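Long-range contact in N-acetylcysteine deacetylase (Bacillus subtilis, PDB 1YSJ), which probably removes the acetyl group from N-acetylcysteine, using two divalent metal ions, to release cysteine and acetate in the breakdown of S-(2-succino)cysteine: residues G180-V194 and F378-F392. The protein carries 1 engineered substitution. Sequence-based numbering, arbitrary orientation.
Sequences GMHNKPDLPVGTIGV and FTLDEEALTVASQYF. With NI (nickel (II) ion), chain C.
Ile192 lies over one face of the Tyr391 ring, its CG1 4.0 Å from the ring centroid and 13° off the normal, a CH-pi contact that suits a branched aliphatic chain. Chi1 of Tyr391, -180°, swings the ring away from its own backbone N toward Ile192, and the phenol OH donates a hydrogen bond to Ala328 O of helix 325-334. A leucine in place of Tyr391 would probably leave that carbonyl without its hydroxyl partner and Ile192 without a flat face. One turn back, Val387 CG2 packs 3.8 Å from Gly190 N, where no side chain intervenes, and Val189 CG1 meets the same methyl. Gly190, third in the type II turn Pro188-Thr191, has a positive phi that favours glycine. Selenomethionine Met181 brings CB 3.5 Å from Phe392 CZ and SE obliquely beside that ring, a Met-aromatic contact; the short Ala388 lets SE come 3.8 Å from its CB, and Gly180 O meets the Phe392 edge. Asn183 OD1 faces the Phe378 ring edge in plane and is water-linked to Thr379 O; Asn183 ND2 donates to Cys122 O, beside the nickel site bound by His182 NE2. Helix 384-402 packs on strands 175-184 and 191-194, which flank strand 360-366, between helices 124-139 and 325-334.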
loop_
_atom_site.group_PDB
_atom_site.type_symbol
_atom_site.label_atom_id
_atom_site.label_comp_id
_atom_site.label_asym_id
_atom_site.label_seq_id
_atom_site.Cartn_x
_atom_site.Cartn_y
_atom_site.Cartn_z
ATOM N N GLY A 180 -10.086 3.110 39.386
ATOM C CA GLY A 180 -10.398 4.020 38.301
ATOM C C GLY A 180 -11.768 3.762 37.721
ATOM O O GLY A 180 -12.421 2.770 38.045
HETATM N N MSE A 181 -12.208 4.671 36.865
HETATM C CA MSE A 181 -13.479 4.517 36.201
HETATM C C MSE A 181 -13.348 4.894 34.742
HETATM O O MSE A 181 -12.419 5.605 34.346
HETATM C CB MSE A 181 -14.543 5.397 36.864
HETATM C CG MSE A 181 -14.824 6.704 36.131
HETATM SE SE MSE A 181 -15.934 7.932 37.127
HETATM C CE MSE A 181 -14.550 8.911 37.981
ATOM N N HIS A 182 -14.287 4.402 33.944
ATOM C CA HIS A 182 -14.583 5.042 32.685
ATOM C C HIS A 182 -16.088 5.193 32.549
ATOM O O HIS A 182 -16.843 4.264 32.848
ATOM C CB HIS A 182 -14.004 4.282 31.499
ATOM C CG HIS A 182 -13.712 5.163 30.327
ATOM N ND1 HIS A 182 -14.706 5.717 29.548
ATOM C CD2 HIS A 182 -12.540 5.615 29.822
ATOM C CE1 HIS A 182 -14.158 6.465 28.607
ATOM N NE2 HIS A 182 -12.845 6.420 28.750
ATOM N N ASN A 183 -16.514 6.375 32.114
ATOM C CA ASN A 183 -17.917 6.619 31.817
ATOM C C ASN A 183 -18.403 5.610 30.784
ATOM O O ASN A 183 -17.657 5.227 29.881
ATOM C CB ASN A 183 -18.132 8.059 31.331
ATOM C CG ASN A 183 -17.572 8.299 29.940
ATOM O OD1 ASN A 183 -18.232 8.032 28.936
ATOM N ND2 ASN A 183 -16.349 8.798 29.877
ATOM N N LYS A 184 -19.642 5.165 30.941
ATOM C CA LYS A 184 -20.232 4.200 30.033
ATOM C C LYS A 184 -21.591 4.734 29.589
ATOM O O LYS A 184 -22.571 4.628 30.330
ATOM C CB LYS A 184 -20.355 2.833 30.711
ATOM C CG LYS A 184 -20.402 1.636 29.757
ATOM C CD LYS A 184 -19.027 1.357 29.149
ATOM C CE LYS A 184 -18.966 -0.002 28.467
ATOM N NZ LYS A 184 -19.674 -0.015 27.171
ATOM N N PRO A 185 -21.646 5.331 28.383
ATOM C CA PRO A 185 -22.852 6.004 27.873
ATOM C C PRO A 185 -24.098 5.122 27.787
ATOM O O PRO A 185 -25.214 5.637 27.886
ATOM C CB PRO A 185 -22.434 6.485 26.473
ATOM C CG PRO A 185 -21.190 5.719 26.139
ATOM C CD PRO A 185 -20.521 5.425 27.432
ATOM N N ASP A 186 -23.906 3.815 27.617
ATOM C CA ASP A 186 -25.020 2.874 27.454
ATOM C C ASP A 186 -25.642 2.423 28.779
ATOM O O ASP A 186 -26.680 1.758 28.788
ATOM C CB ASP A 186 -24.592 1.656 26.623
ATOM C CG ASP A 186 -23.310 1.023 27.132
ATOM O OD1 ASP A 186 -23.371 -0.117 27.638
ATOM O OD2 ASP A 186 -22.240 1.667 27.028
ATOM N N LEU A 187 -25.003 2.781 29.891
ATOM C CA LEU A 187 -25.522 2.464 31.223
ATOM C C LEU A 187 -26.237 3.670 31.835
ATOM O O LEU A 187 -25.888 4.810 31.534
ATOM C CB LEU A 187 -24.392 1.977 32.143
ATOM C CG LEU A 187 -23.764 0.610 31.862
ATOM C CD1 LEU A 187 -22.625 0.354 32.829
ATOM C CD2 LEU A 187 -24.797 -0.519 31.935
ATOM N N PRO A 188 -27.242 3.427 32.694
ATOM C CA PRO A 188 -27.968 4.560 33.264
ATOM C C PRO A 188 -27.252 5.198 34.456
ATOM O O PRO A 188 -26.377 4.576 35.058
ATOM C CB PRO A 188 -29.300 3.938 33.702
ATOM C CG PRO A 188 -28.982 2.511 33.988
ATOM C CD PRO A 188 -27.766 2.133 33.177
ATOM N N VAL A 189 -27.632 6.431 34.776
ATOM C CA VAL A 189 -27.115 7.150 35.943
ATOM C C VAL A 189 -27.493 6.412 37.229
ATOM O O VAL A 189 -28.647 6.009 37.408
ATOM C CB VAL A 189 -27.650 8.611 35.983
ATOM C CG1 VAL A 189 -27.221 9.329 37.265
ATOM C CG2 VAL A 189 -27.181 9.382 34.761
ATOM N N GLY A 190 -26.510 6.237 38.111
ATOM C CA GLY A 190 -26.705 5.515 39.365
ATOM C C GLY A 190 -26.241 4.072 39.286
ATOM O O GLY A 190 -26.304 3.339 40.275
ATOM N N THR A 191 -25.773 3.669 38.107
ATOM C CA THR A 191 -25.319 2.305 37.862
ATOM C C THR A 191 -23.805 2.235 37.632
ATOM O O THR A 191 -23.249 2.996 36.841
ATOM C CB THR A 191 -26.082 1.666 36.680
ATOM O OG1 THR A 191 -27.487 1.669 36.966
ATOM C CG2 THR A 191 -25.631 0.228 36.449
ATOM N N ILE A 192 -23.162 1.310 38.343
ATOM C CA ILE A 192 -21.724 1.063 38.258
ATOM C C ILE A 192 -21.495 -0.349 37.691
ATOM O O ILE A 192 -22.073 -1.324 38.180
ATOM C CB ILE A 192 -21.040 1.233 39.656
ATOM C CG1 ILE A 192 -21.116 2.691 40.136
ATOM C CG2 ILE A 192 -19.576 0.806 39.628
ATOM C CD1 ILE A 192 -22.280 3.011 41.055
ATOM N N GLY A 193 -20.675 -0.446 36.645
ATOM C CA GLY A 193 -20.377 -1.726 35.993
ATOM C C GLY A 193 -19.216 -2.442 36.655
ATOM O O GLY A 193 -18.114 -1.901 36.736
ATOM N N VAL A 194 -19.461 -3.668 37.111
ATOM C CA VAL A 194 -18.524 -4.386 37.973
ATOM C C VAL A 194 -18.261 -5.829 37.513
ATOM O O VAL A 194 -19.195 -6.623 37.378
ATOM C CB VAL A 194 -19.034 -4.380 39.456
ATOM C CG1 VAL A 194 -18.213 -5.308 40.331
ATOM C CG2 VAL A 194 -19.019 -2.967 40.037
ATOM N N PHE A 378 -20.792 13.213 21.198
ATOM C CA PHE A 378 -20.698 12.521 22.487
ATOM C C PHE A 378 -21.212 13.381 23.649
ATOM O O PHE A 378 -20.860 14.560 23.762
ATOM C CB PHE A 378 -19.246 12.090 22.734
ATOM C CG PHE A 378 -18.971 11.607 24.129
ATOM C CD1 PHE A 378 -19.096 10.258 24.448
ATOM C CD2 PHE A 378 -18.564 12.499 25.122
ATOM C CE1 PHE A 378 -18.828 9.800 25.742
ATOM C CE2 PHE A 378 -18.296 12.052 26.419
ATOM C CZ PHE A 378 -18.430 10.697 26.728
ATOM N N THR A 379 -22.042 12.775 24.497
ATOM C CA THR A 379 -22.650 13.450 25.650
ATOM C C THR A 379 -22.593 12.587 26.911
ATOM O O THR A 379 -22.299 11.390 26.851
ATOM C CB THR A 379 -24.143 13.780 25.404
ATOM O OG1 THR A 379 -24.833 12.592 24.993
ATOM C CG2 THR A 379 -24.312 14.874 24.345
ATOM N N LEU A 380 -22.892 13.212 28.047
ATOM C CA LEU A 380 -23.056 12.508 29.313
ATOM C C LEU A 380 -24.021 13.279 30.216
ATOM O O LEU A 380 -24.087 14.508 30.153
ATOM C CB LEU A 380 -21.698 12.274 29.998
ATOM C CG LEU A 380 -20.819 13.480 30.350
ATOM C CD1 LEU A 380 -20.992 13.895 31.817
ATOM C CD2 LEU A 380 -19.359 13.158 30.048
ATOM N N ASP A 381 -24.776 12.548 31.033
ATOM C CA ASP A 381 -25.708 13.144 31.992
ATOM C C ASP A 381 -24.913 13.529 33.234
ATOM O O ASP A 381 -24.300 12.672 33.876
ATOM C CB ASP A 381 -26.814 12.144 32.345
ATOM C CG ASP A 381 -28.052 12.801 32.942
ATOM O OD1 ASP A 381 -27.921 13.709 33.795
ATOM O OD2 ASP A 381 -29.173 12.386 32.569
ATOM N N GLU A 382 -24.925 14.818 33.567
ATOM C CA GLU A 382 -24.089 15.361 34.644
ATOM C C GLU A 382 -24.543 14.957 36.052
ATOM O O GLU A 382 -23.847 15.234 37.030
ATOM C CB GLU A 382 -23.969 16.885 34.521
ATOM C CG GLU A 382 -23.089 17.336 33.356
ATOM C CD GLU A 382 -23.301 18.793 32.959
ATOM O OE1 GLU A 382 -24.440 19.296 33.083
ATOM O OE2 GLU A 382 -22.327 19.432 32.505
ATOM N N GLU A 383 -25.693 14.294 36.151
ATOM C CA GLU A 383 -26.145 13.730 37.425
ATOM C C GLU A 383 -25.194 12.638 37.926
ATOM O O GLU A 383 -25.121 12.375 39.130
ATOM C CB GLU A 383 -27.575 13.185 37.315
ATOM C CG GLU A 383 -28.644 14.230 36.960
ATOM C CD GLU A 383 -29.093 15.091 38.141
ATOM O OE1 GLU A 383 -28.360 15.188 39.153
ATOM O OE2 GLU A 383 -30.193 15.681 38.049
ATOM N N ALA A 384 -24.465 12.021 36.996
ATOM C CA ALA A 384 -23.466 10.996 37.319
ATOM C C ALA A 384 -22.279 11.544 38.120
ATOM O O ALA A 384 -21.519 10.773 38.711
ATOM C CB ALA A 384 -22.980 10.310 36.051
ATOM N N LEU A 385 -22.128 12.869 38.130
ATOM C CA LEU A 385 -21.072 13.538 38.889
ATOM C C LEU A 385 -21.232 13.341 40.392
ATOM O O LEU A 385 -20.248 13.173 41.109
ATOM C CB LEU A 385 -21.026 15.027 38.555
ATOM C CG LEU A 385 -20.325 15.429 37.256
ATOM C CD1 LEU A 385 -20.753 16.838 36.833
ATOM C CD2 LEU A 385 -18.806 15.336 37.401
ATOM N N THR A 386 -22.476 13.366 40.857
ATOM C CA THR A 386 -22.790 13.020 42.240
ATOM C C THR A 386 -22.476 11.540 42.477
ATOM O O THR A 386 -21.731 11.197 43.399
ATOM C CB THR A 386 -24.266 13.337 42.569
ATOM O OG1 THR A 386 -24.511 14.727 42.327
ATOM C CG2 THR A 386 -24.599 13.014 44.025
ATOM N N VAL A 387 -23.022 10.680 41.618
ATOM C CA VAL A 387 -22.833 9.232 41.719
ATOM C C VAL A 387 -21.360 8.862 41.861
ATOM O O VAL A 387 -20.976 8.192 42.820
ATOM C CB VAL A 387 -23.440 8.473 40.500
ATOM C CG1 VAL A 387 -23.272 6.965 40.666
ATOM C CG2 VAL A 387 -24.923 8.827 40.316
ATOM N N ALA A 388 -20.548 9.320 40.913
ATOM C CA ALA A 388 -19.153 8.917 40.814
ATOM C C ALA A 388 -18.287 9.456 41.950
ATOM O O ALA A 388 -17.423 8.743 42.467
ATOM C CB ALA A 388 -18.583 9.328 39.458
ATOM N N SER A 389 -18.507 10.713 42.330
ATOM C CA SER A 389 -17.720 11.325 43.404
ATOM C C SER A 389 -17.979 10.613 44.729
ATOM O O SER A 389 -17.037 10.291 45.462
ATOM C CB SER A 389 -17.987 12.831 43.511
ATOM O OG SER A 389 -19.369 13.107 43.615
ATOM N N GLN A 390 -19.257 10.344 44.999
ATOM C CA GLN A 390 -19.688 9.623 46.197
ATOM C C GLN A 390 -19.226 8.166 46.198
ATOM O O GLN A 390 -18.808 7.645 47.239
ATOM C CB GLN A 390 -21.213 9.670 46.338
ATOM C CG GLN A 390 -21.810 11.056 46.535
ATOM C CD GLN A 390 -23.301 11.018 46.862
ATOM O OE1 GLN A 390 -23.837 11.946 47.473
ATOM N NE2 GLN A 390 -23.974 9.939 46.466
ATOM N N TYR A 391 -19.308 7.517 45.038
ATOM C CA TYR A 391 -18.928 6.112 44.907
ATOM C C TYR A 391 -17.474 5.849 45.298
ATOM O O TYR A 391 -17.191 4.937 46.077
ATOM C CB TYR A 391 -19.176 5.606 43.481
ATOM C CG TYR A 391 -18.805 4.154 43.292
ATOM C CD1 TYR A 391 -19.637 3.137 43.762
ATOM C CD2 TYR A 391 -17.609 3.795 42.660
ATOM C CE1 TYR A 391 -19.296 1.796 43.601
ATOM C CE2 TYR A 391 -17.260 2.459 42.490
ATOM C CZ TYR A 391 -18.110 1.465 42.965
ATOM O OH TYR A 391 -17.779 0.140 42.804
ATOM N N PHE A 392 -16.564 6.646 44.746
ATOM C CA PHE A 392 -15.139 6.469 44.985
ATOM C C PHE A 392 -14.713 6.926 46.376
ATOM O O PHE A 392 -13.725 6.428 46.918
ATOM C CB PHE A 392 -14.316 7.152 43.891
ATOM C CG PHE A 392 -14.224 6.348 42.629
ATOM C CD1 PHE A 392 -15.168 6.506 41.615
ATOM C CD2 PHE A 392 -13.211 5.412 42.461
ATOM C CE1 PHE A 392 -15.093 5.749 40.451
ATOM C CE2 PHE A 392 -13.122 4.649 41.289
ATOM C CZ PHE A 392 -14.061 4.815 40.289
HETATM NI NI NI C . -11.332 7.677 27.773
HETATM O O HOH W 1 -21.069 9.278 28.587
HETATM O O HOH W 2 -10.301 6.582 26.639
HETATM O O HOH W 3 -9.840 6.873 29.289
#